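Local atomic coordinates of putative calcium binding protein (Streptomyces coelicolor, PDB entry 3AKB), a protein that binds calcium ions through EF-hand helix-loop-helix motifs and probably takes part in calcium-mediated regulation. Residues A[32-36]-A[37-41]. The protein carries 2 engineered substitutions. Sequence-based numbering, arbitrary orientation.
Sequences AMLAE and FGVAA. Engineered in segment 32-36: Met33 (natural residue Leu).
Val39 N reaches back to Leu34 O (2.9 Å, N-H...O angle 153°) and Gly38 N, weakly, to Ala35 O, which with Gly38 at positive phi makes a Schellman motif ending helix 23-37, while Phe37 N to Met33 O (3.2 Å) is an ordinary helical bond of the final turn. The apolar contact that commonly accompanies this motif joins Leu34 and Val39, whose branches meet at CD2 and CG1, 3.8 Å apart. On another flank of the turn, the engineered Met33 runs out extended, its CG anti to the backbone N (chi1 -168°), and sets CE 3.9 Å from Phe37 CE2. The Phe37 ring presents its edge to Met33 O, which lies in the ring plane 3.4 Å from CD2. The aliphatic part of Glu36 adds CG, 3.9 Å from Phe37 CE2, before its carboxylate forms a salt bridge with Arg122. Without the ring, as with an alanine here, Met33 CE and Glu36 CG would probably lose their shared apolar partner, and a gap is likely to open beside Ala107. The turn redirects the chain toward helix 44-64, where Leu34 packs on Leu49 and Tyr50, while Met33 and Phe37 pack against helices 89-107 and 117-126, which flank a calcium-binding EF-hand loop.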
loop_
_atom_site.group_PDB
_atom_site.type_symbol
_atom_site.label_atom_id
_atom_site.label_comp_id
_atom_site.label_asym_id
_atom_site.label_seq_id
_atom_site.Cartn_x
_atom_site.Cartn_y
_atom_site.Cartn_z
ATOM N N ALA A 32 -7.175 9.437 2.974
ATOM C CA ALA A 32 -6.779 9.467 4.385
ATOM C C ALA A 32 -5.321 9.893 4.513
ATOM O O ALA A 32 -4.959 10.631 5.440
ATOM C CB ALA A 32 -7.030 8.103 5.052
ATOM N N MET A 33 -4.477 9.460 3.579
ATOM C CA MET A 33 -3.073 9.858 3.657
ATOM C C MET A 33 -2.916 11.354 3.375
ATOM O O MET A 33 -2.145 12.037 4.039
ATOM C CB MET A 33 -2.183 9.063 2.680
ATOM C CG MET A 33 -0.720 9.260 2.959
ATOM S SD MET A 33 0.430 8.831 1.563
ATOM C CE MET A 33 1.970 9.350 2.404
ATOM N N LEU A 34 -3.636 11.854 2.372
ATOM C CA LEU A 34 -3.613 13.281 2.090
ATOM C C LEU A 34 -4.087 14.111 3.276
ATOM O O LEU A 34 -3.512 15.190 3.559
ATOM C CB LEU A 34 -4.468 13.578 0.849
ATOM C CG LEU A 34 -3.892 12.976 -0.430
ATOM C CD1 LEU A 34 -4.923 13.127 -1.566
ATOM C CD2 LEU A 34 -2.559 13.573 -0.841
ATOM N N ALA A 35 -5.139 13.645 3.949
ATOM C CA ALA A 35 -5.649 14.331 5.126
ATOM C C ALA A 35 -4.626 14.349 6.265
ATOM O O ALA A 35 -4.439 15.399 6.925
ATOM C CB ALA A 35 -6.952 13.703 5.568
ATOM N N GLU A 36 -3.922 13.227 6.460
ATOM C CA GLU A 36 -2.909 13.123 7.513
ATOM C C GLU A 36 -1.798 14.171 7.335
ATOM O O GLU A 36 -1.316 14.757 8.329
ATOM C CB GLU A 36 -2.324 11.695 7.531
ATOM C CG GLU A 36 -1.105 11.477 8.439
ATOM C CD GLU A 36 -1.424 11.670 9.894
ATOM O OE1 GLU A 36 -2.507 11.219 10.324
ATOM O OE2 GLU A 36 -0.616 12.292 10.615
ATOM N N PHE A 37 -1.381 14.376 6.089
ATOM C CA PHE A 37 -0.292 15.305 5.762
ATOM C C PHE A 37 -0.757 16.710 5.344
ATOM O O PHE A 37 0.065 17.577 5.063
ATOM C CB PHE A 37 0.609 14.672 4.714
ATOM C CG PHE A 37 1.450 13.580 5.277
ATOM C CD1 PHE A 37 2.636 13.886 5.948
ATOM C CD2 PHE A 37 1.015 12.255 5.227
ATOM C CE1 PHE A 37 3.388 12.856 6.514
ATOM C CE2 PHE A 37 1.756 11.226 5.812
ATOM C CZ PHE A 37 2.939 11.519 6.442
ATOM N N GLY A 38 -2.065 16.932 5.304
ATOM C CA GLY A 38 -2.572 18.259 4.918
ATOM C C GLY A 38 -2.254 18.655 3.494
ATOM O O GLY A 38 -2.085 19.864 3.181
ATOM N N VAL A 39 -2.203 17.654 2.625
ATOM C CA VAL A 39 -1.937 17.853 1.200
ATOM C C VAL A 39 -3.270 17.835 0.456
ATOM O O VAL A 39 -4.062 16.909 0.620
ATOM C CB VAL A 39 -0.970 16.787 0.644
ATOM C CG1 VAL A 39 -0.820 16.910 -0.871
ATOM C CG2 VAL A 39 0.365 16.888 1.349
ATOM N N ALA A 40 -3.532 18.886 -0.317
ATOM C CA ALA A 40 -4.826 19.025 -0.999
ATOM C C ALA A 40 -5.029 18.012 -2.111
ATOM O O ALA A 40 -4.114 17.717 -2.883
ATOM C CB ALA A 40 -4.995 20.444 -1.558
ATOM N N ALA A 41 -6.260 17.515 -2.220
ATOM C CA ALA A 41 -6.591 16.580 -3.270
ATOM C C ALA A 41 -6.270 17.133 -4.659
ATOM O O ALA A 41 -5.809 16.398 -5.504
ATOM C CB ALA A 41 -8.053 16.171 -3.176
#